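Local coordinates for protein 1,4-dihydroxy-2-naphthoyl-CoA hydrolase (Prochlorococcus marinus, PDB 2HX5) that probably hydrolyses 1,4-dihydroxy-2-naphthoyl-CoA to 1,4-dihydroxy-2-naphthoate and CoA, a step in making phylloquinone (vitamin K1), at residues P92-V102 against C131-E142. Residues are numbered along the deposited sequence; the frame is centred on the assembly and turned at random. Where two conformers were deposited one is given.
Sequences PERLNPNSFQV and CALPEGIDRWLE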
ATOM      1  N   PRO A  92       9.629  17.468 -16.092  1.00 16.87           N
ATOM      2  CA  PRO A  92       8.288  18.027 -16.211  1.00 18.10           C
ATOM      3  C   PRO A  92       8.052  18.754 -17.542  1.00 18.50           C
ATOM      4  O   PRO A  92       9.009  19.246 -18.142  1.00 19.38           O
ATOM      5  CB  PRO A  92       8.185  18.982 -14.996  1.00 20.10           C
ATOM      6  CG  PRO A  92       9.496  18.913 -14.251  1.00 22.02           C
ATOM      7  CD  PRO A  92      10.481  18.268 -15.170  1.00 16.04           C
ATOM      8  N   GLU A  93       6.799  18.801 -17.986  1.00 18.04           N
ATOM      9  CA  GLU A  93       6.429  19.500 -19.215  1.00 19.99           C
ATOM     10  C   GLU A  93       5.089  20.144 -18.995  1.00 20.02           C
ATOM     11  O   GLU A  93       4.120  19.464 -18.667  1.00 17.80           O
ATOM     12  CB  GLU A  93       6.321  18.536 -20.391  1.00 18.84           C
ATOM     13  CG  GLU A  93       6.006  19.191 -21.721  1.00 27.10           C
ATOM     14  CD  GLU A  93       5.864  18.191 -22.920  1.00 33.19           C
ATOM     15  OE1 GLU A  93       6.292  17.022 -22.813  1.00 57.97           O
ATOM     16  OE2 GLU A  93       5.341  18.596 -23.990  1.00 53.89           O
ATOM     17  N   ARG A  94       5.033  21.468 -19.149  0.50 19.31           N
ATOM     18  CA  ARG A  94       3.755  22.161 -19.230  0.50 19.11           C
ATOM     19  C   ARG A  94       3.143  21.725 -20.540  0.50 16.45           C
ATOM     20  O   ARG A  94       3.823  21.706 -21.575  0.50 18.67           O
ATOM     21  CB  ARG A  94       3.936  23.664 -19.187  0.50 20.00           C
ATOM     22  CG  ARG A  94       2.665  24.460 -19.070  0.50 21.20           C
ATOM     23  CD  ARG A  94       2.939  25.976 -19.199  0.50 21.57           C
ATOM     24  NE  ARG A  94       3.474  26.586 -17.969  0.50 26.84           N
ATOM     25  CZ  ARG A  94       4.744  26.960 -17.769  0.50 26.94           C
ATOM     26  NH1 ARG A  94       5.667  26.798 -18.718  0.50 27.70           N
ATOM     27  NH2 ARG A  94       5.100  27.520 -16.601  0.50 20.12           N
ATOM     28  N   LEU A  95       1.880  21.347 -20.505  1.00 18.33           N
ATOM     29  CA  LEU A  95       1.164  20.953 -21.697  1.00 18.17           C
ATOM     30  C   LEU A  95       0.311  22.098 -22.221  1.00 21.32           C
ATOM     31  O   LEU A  95       0.265  22.352 -23.404  1.00 21.30           O
ATOM     32  CB  LEU A  95       0.296  19.723 -21.451  1.00 19.59           C
ATOM     33  CG  LEU A  95       1.028  18.414 -21.107  1.00 18.25           C
ATOM     34  CD1 LEU A  95       0.051  17.328 -20.722  1.00 18.66           C
ATOM     35  CD2 LEU A  95       1.877  17.942 -22.341  1.00 19.02           C
ATOM     36  N   ASN A  96      -0.310  22.810 -21.310  1.00 19.93           N
ATOM     37  CA  ASN A  96      -1.106  23.986 -21.631  1.00 22.45           C
ATOM     38  C   ASN A  96      -1.300  24.766 -20.315  1.00 24.85           C
ATOM     39  O   ASN A  96      -0.726  24.391 -19.283  1.00 22.68           O
ATOM     40  CB  ASN A  96      -2.404  23.531 -22.296  1.00 21.28           C
ATOM     41  CG  ASN A  96      -3.273  22.651 -21.416  1.00 28.27           C
ATOM     42  OD1 ASN A  96      -3.574  22.980 -20.272  1.00 24.87           O
ATOM     43  ND2 ASN A  96      -3.716  21.537 -21.969  1.00 27.08           N
ATOM     44  N   PRO A  97      -2.048  25.887 -20.333  1.00 22.26           N
ATOM     45  CA  PRO A  97      -2.217  26.629 -19.070  1.00 22.29           C
ATOM     46  C   PRO A  97      -2.898  25.882 -17.926  1.00 22.05           C
ATOM     47  O   PRO A  97      -2.852  26.357 -16.771  1.00 23.67           O
ATOM     48  CB  PRO A  97      -3.058  27.854 -19.520  1.00 24.26           C
ATOM     49  CG  PRO A  97      -2.645  28.025 -20.938  1.00 25.52           C
ATOM     50  CD  PRO A  97      -2.647  26.636 -21.461  1.00 23.63           C
ATOM     51  N   ASN A  98      -3.532  24.765 -18.250  1.00 20.61           N
ATOM     52  CA  ASN A  98      -4.300  23.982 -17.277  1.00 20.85           C
ATOM     53  C   ASN A  98      -3.769  22.584 -16.982  1.00 18.85           C
ATOM     54  O   ASN A  98      -4.417  21.816 -16.278  1.00 18.22           O
ATOM     55  CB  ASN A  98      -5.710  23.762 -17.813  1.00 24.41           C
ATOM     56  CG  ASN A  98      -6.437  25.061 -18.157  1.00 32.41           C
ATOM     57  OD1 ASN A  98      -6.088  26.155 -17.693  1.00 33.08           O
ATOM     58  ND2 ASN A  98      -7.466  24.930 -18.978  1.00 42.33           N
ATOM     59  N   SER A  99      -2.606  22.215 -17.508  1.00 17.10           N
ATOM     60  CA  SER A  99      -2.183  20.823 -17.421  1.00 17.12           C
ATOM     61  C   SER A  99      -0.679  20.699 -17.577  1.00 17.35           C
ATOM     62  O   SER A  99      -0.027  21.473 -18.303  1.00 17.95           O
ATOM     63  CB  SER A  99      -2.883  20.045 -18.530  1.00 18.28           C
ATOM     64  OG  SER A  99      -2.521  18.685 -18.622  1.00 21.05           O
ATOM     65  N   PHE A 100      -0.141  19.643 -16.980  1.00 14.36           N
ATOM     66  CA  PHE A 100       1.263  19.316 -17.093  1.00 12.20           C
ATOM     67  C   PHE A 100       1.446  17.795 -16.959  1.00 14.27           C
ATOM     68  O   PHE A 100       0.546  17.080 -16.458  1.00 15.31           O
ATOM     69  CB  PHE A 100       2.122  20.081 -16.070  1.00 14.22           C
ATOM     70  CG  PHE A 100       1.962  19.631 -14.650  1.00 17.08           C
ATOM     71  CD1 PHE A 100       0.916  20.096 -13.873  1.00 19.26           C
ATOM     72  CD2 PHE A 100       2.859  18.730 -14.091  1.00 13.83           C
ATOM     73  CE1 PHE A 100       0.734  19.675 -12.577  1.00 17.51           C
ATOM     74  CE2 PHE A 100       2.687  18.299 -12.782  1.00 16.76           C
ATOM     75  CZ  PHE A 100       1.610  18.794 -12.033  1.00 17.10           C
ATOM     76  N   GLN A 101       2.583  17.313 -17.401  1.00 15.35           N
ATOM     77  CA  GLN A 101       2.972  15.920 -17.114  1.00 14.86           C
ATOM     78  C   GLN A 101       4.417  15.904 -16.633  1.00 15.20           C
ATOM     79  O   GLN A 101       5.147  16.877 -16.774  1.00 16.25           O
ATOM     80  CB  GLN A 101       2.701  15.046 -18.319  1.00 17.98           C
ATOM     81  CG  GLN A 101       3.430  15.377 -19.521  1.00 18.59           C
ATOM     82  CD  GLN A 101       2.949  14.590 -20.745  1.00 24.22           C
ATOM     83  OE1 GLN A 101       1.801  14.059 -20.820  1.00 23.95           O
ATOM     84  NE2 GLN A 101       3.834  14.471 -21.675  1.00 18.42           N
ATOM     85  N   VAL A 102       4.754  14.807 -15.952  1.00 14.10           N
ATOM     86  CA  VAL A 102       6.079  14.538 -15.455  1.00 14.21           C
ATOM     87  C   VAL A 102       6.489  13.169 -15.934  1.00 14.45           C
ATOM     88  O   VAL A 102       5.748  12.223 -15.737  1.00 14.44           O
ATOM     89  CB  VAL A 102       6.184  14.631 -13.912  1.00 15.97           C
ATOM     90  CG1 VAL A 102       7.614  14.521 -13.504  1.00 16.06           C
ATOM     91  CG2 VAL A 102       5.510  15.944 -13.391  1.00 17.32           C
ATOM     92  N   CYS A 131      -9.176  24.781 -14.603  1.00 16.89           N
ATOM     93  CA  CYS A 131      -8.712  26.115 -14.242  1.00 19.45           C
ATOM     94  C   CYS A 131      -7.225  26.259 -14.492  1.00 18.78           C
ATOM     95  O   CYS A 131      -6.559  25.284 -14.852  1.00 19.91           O
ATOM     96  CB  CYS A 131      -9.043  26.420 -12.788  1.00 21.45           C
ATOM     97  SG  CYS A 131      -8.149  25.435 -11.577  1.00 19.94           S
ATOM     98  N   ALA A 132      -6.684  27.446 -14.267  1.00 20.19           N
ATOM     99  CA  ALA A 132      -5.242  27.620 -14.451  1.00 18.75           C
ATOM    100  C   ALA A 132      -4.418  26.894 -13.400  1.00 17.92           C
ATOM    101  O   ALA A 132      -4.841  26.712 -12.254  1.00 19.43           O
ATOM    102  CB  ALA A 132      -4.895  29.093 -14.445  1.00 21.47           C
ATOM    103  N   LEU A 133      -3.222  26.452 -13.797  1.00 17.63           N
ATOM    104  CA  LEU A 133      -2.273  25.867 -12.849  1.00 17.45           C
ATOM    105  C   LEU A 133      -1.992  26.841 -11.683  1.00 16.21           C
ATOM    106  O   LEU A 133      -1.914  28.059 -11.894  1.00 21.48           O
ATOM    107  CB  LEU A 133      -0.960  25.512 -13.566  1.00 21.79           C
ATOM    108  CG  LEU A 133      -1.050  24.363 -14.565  1.00 20.55           C
ATOM    109  CD1 LEU A 133       0.202  24.371 -15.431  1.00 20.02           C
ATOM    110  CD2 LEU A 133      -1.272  23.041 -13.847  1.00 21.49           C
ATOM    111  N   PRO A 134      -1.838  26.316 -10.453  1.00 18.04           N
ATOM    112  CA  PRO A 134      -1.437  27.187  -9.349  1.00 21.57           C
ATOM    113  C   PRO A 134      -0.106  27.852  -9.633  1.00 23.42           C
ATOM    114  O   PRO A 134       0.763  27.279 -10.250  1.00 21.43           O
ATOM    115  CB  PRO A 134      -1.265  26.230  -8.172  1.00 23.93           C
ATOM    116  CG  PRO A 134      -2.018  25.048  -8.498  1.00 22.61           C
ATOM    117  CD  PRO A 134      -1.947  24.926  -9.994  1.00 17.96           C
ATOM    118  N   GLU A 135       0.066  29.059  -9.111  1.00 20.90           N
ATOM    119  CA  GLU A 135       1.250  29.843  -9.418  1.00 21.94           C
ATOM    120  C   GLU A 135       2.541  29.120  -9.032  1.00 20.24           C
ATOM    121  O   GLU A 135       3.494  29.233  -9.754  1.00 19.63           O
ATOM    122  CB  GLU A 135       1.194  31.200  -8.719  1.00 23.83           C
ATOM    123  CG  GLU A 135       1.302  31.128  -7.182  1.00 30.91           C
ATOM    124  CD  GLU A 135       2.761  31.279  -6.678  1.00 39.48           C
ATOM    125  OE1 GLU A 135       3.606  31.788  -7.455  1.00 41.36           O
ATOM    126  OE2 GLU A 135       3.045  30.872  -5.523  1.00 39.97           O
ATOM    127  N   GLY A 136       2.575  28.418  -7.908  1.00 20.65           N
ATOM    128  CA  GLY A 136       3.790  27.727  -7.480  1.00 19.95           C
ATOM    129  C   GLY A 136       4.165  26.615  -8.423  1.00 17.73           C
ATOM    130  O   GLY A 136       5.342  26.396  -8.704  1.00 18.79           O
ATOM    131  N   ILE A 137       3.169  25.868  -8.907  1.00 19.85           N
ATOM    132  CA  ILE A 137       3.406  24.807  -9.886  1.00 18.46           C
ATOM    133  C   ILE A 137       3.918  25.412 -11.190  1.00 16.58           C
ATOM    134  O   ILE A 137       4.877  24.924 -11.803  1.00 18.80           O
ATOM    135  CB  ILE A 137       2.106  23.974 -10.123  1.00 18.54           C
ATOM    136  CG1 ILE A 137       1.705  23.235  -8.834  1.00 22.59           C
ATOM    137  CG2 ILE A 137       2.249  23.057 -11.305  1.00 20.21           C
ATOM    138  CD1 ILE A 137       2.661  22.132  -8.449  1.00 26.28           C
ATOM    139  N   ASP A 138       3.374  26.580 -11.593  1.00 17.17           N
ATOM    140  CA  ASP A 138       3.871  27.259 -12.765  1.00 19.53           C
ATOM    141  C   ASP A 138       5.323  27.716 -12.597  1.00 18.71           C
ATOM    142  O   ASP A 138       6.120  27.572 -13.501  1.00 18.36           O
ATOM    143  CB  ASP A 138       2.993  28.447 -13.092  1.00 23.21           C
ATOM    144  CG  ASP A 138       2.112  28.215 -14.311  1.00 35.76           C
ATOM    145  OD1 ASP A 138       2.342  27.248 -15.077  1.00 41.95           O
ATOM    146  OD2 ASP A 138       1.179  29.037 -14.505  1.00 50.31           O
ATOM    147  N   ARG A 139       5.690  28.228 -11.423  1.00 17.52           N
ATOM    148  CA  ARG A 139       7.106  28.552 -11.160  1.00 17.96           C
ATOM    149  C   ARG A 139       8.069  27.364 -11.243  1.00 16.55           C
ATOM    150  O   ARG A 139       9.172  27.472 -11.828  1.00 18.50           O
ATOM    151  CB  ARG A 139       7.231  29.210  -9.795  1.00 21.37           C
ATOM    152  CG  ARG A 139       6.728  30.641  -9.772  1.00 22.49           C
ATOM    153  CD  ARG A 139       7.120  31.363  -8.499  1.00 23.59           C
ATOM    154  NE  ARG A 139       6.345  30.951  -7.341  1.00 31.24           N
ATOM    155  CZ  ARG A 139       6.833  30.368  -6.249  1.00 35.71           C
ATOM    156  NH1 ARG A 139       8.129  30.065  -6.144  1.00 31.89           N
ATOM    157  NH2 ARG A 139       5.990  30.073  -5.256  1.00 37.44           N
ATOM    158  N   TRP A 140       7.658  26.245 -10.657  1.00 16.79           N
ATOM    159  CA  TRP A 140       8.391  25.019 -10.731  1.00 15.70           C
ATOM    160  C   TRP A 140       8.553  24.521 -12.160  1.00 18.53           C
ATOM    161  O   TRP A 140       9.638  24.117 -12.535  1.00 19.79           O
ATOM    162  CB  TRP A 140       7.712  24.007  -9.825  1.00 17.55           C
ATOM    163  CG  TRP A 140       8.278  22.606  -9.864  1.00 15.12           C
ATOM    164  CD1 TRP A 140       9.389  22.113  -9.206  1.00 15.64           C
ATOM    165  CD2 TRP A 140       7.687  21.482 -10.528  1.00 15.57           C
ATOM    166  NE1 TRP A 140       9.529  20.771  -9.474  1.00 15.58           N
ATOM    167  CE2 TRP A 140       8.489  20.365 -10.263  1.00 16.38           C
ATOM    168  CE3 TRP A 140       6.527  21.320 -11.303  1.00 18.68           C
ATOM    169  CZ2 TRP A 140       8.189  19.096 -10.780  1.00 17.65           C
ATOM    170  CZ3 TRP A 140       6.222  20.103 -11.776  1.00 23.64           C
ATOM    171  CH2 TRP A 140       7.044  19.000 -11.537  1.00 18.86           C
ATOM    172  N   LEU A 141       7.479  24.501 -12.942  1.00 16.86           N
ATOM    173  CA  LEU A 141       7.544  24.115 -14.355  1.00 16.67           C
ATOM    174  C   LEU A 141       8.522  25.010 -15.106  1.00 19.95           C
ATOM    175  O   LEU A 141       9.408  24.522 -15.831  1.00 21.81           O
ATOM    176  CB  LEU A 141       6.156  24.159 -14.991  1.00 18.89           C
ATOM    177  CG  LEU A 141       5.202  23.087 -14.528  1.00 17.92           C
ATOM    178  CD1 LEU A 141       3.777  23.357 -14.999  1.00 18.62           C
ATOM    179  CD2 LEU A 141       5.649  21.709 -15.017  1.00 17.98           C
ATOM    180  N   GLU A 142       8.403  26.326 -14.912  1.00 19.35           N
ATOM    181  CA  GLU A 142       9.281  27.249 -15.614  1.00 21.79           C
ATOM    182  C   GLU A 142      10.756  27.010 -15.215  1.00 22.00           C
ATOM    183  O   GLU A 142      11.637  26.995 -16.108  1.00 24.56           O
ATOM    184  CB  GLU A 142       8.854  28.690 -15.339  1.00 21.06           C
ATOM    185  CG  GLU A 142       9.416  29.697 -16.376  1.00 27.58           C
ATOM    186  CD  GLU A 142       8.756  29.521 -17.765  1.00 42.72           C
ATOM    187  OE1 GLU A 142       7.613  29.009 -17.823  1.00 57.61           O
ATOM    188  OE2 GLU A 142       9.373  29.879 -18.796  1.00 56.58           O
TER
HETATM  189  O   HOH W   1       8.686  22.338 -17.418  1.00 36.93           O
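Arg94 leaves its strand with CG opposite the backbone N (chi1 -172°) and bends only at chi3, which lays its guanidinium across Leu141 CB and between Asp138 and Glu142 of helix 135-142. Phe100 has its CG lodged between backbone N and carbonyl carbon (chi1 71°), with the ring beneath the same helix.

The guanidinium grips Asp138 side-on: NE and NH2 both donate to the single oxygen OD1, NE at 3.2 Å, meeting it from one face of the carboxylate, whose plane is turned 54° from that of the guanidinium. Glu142, one helical turn on, adds OE1 at 3.1 Å from Arg94 NH1 through a weak bond, and a second weak bond comes from NH2.

Beneath this ionic layer lies the apolar one. Leu133 brings CD2 to the edge of the Phe100 ring, 3.7 Å from CD1, while Ile137 CG2 and Leu141 CD1 approach it obliquely. Pro92 CB sits 3.6 Å from Trp140 CH2, and Val102 CG2 reaches the indole edge; Trp140 NE1 is hydrogen-bonded to Ser41 OG of helix 29-45. On the neighbouring strand 111-124, His120 stacks its ring on that of Phe100.

At the hairpin end, an Asx turn (Asn96 OD1 to Asn98 N) accompanies the type I turn from Asn96 to Ser99, and Pro97 O accepts from Leu133 N at 3.0 Å, nearly straight. At the other end a water donates to Leu141 O and, weakly, to Pro92 O.

The C-terminal helix of this hotdog-fold chain is thus fastened to a hairpin of its antiparallel sheet, away from Asp20, the predicted active-site residue. The single guanidinium probably offsets part of the negative charge of Asp138 and Glu142, which would favour both staying ionised.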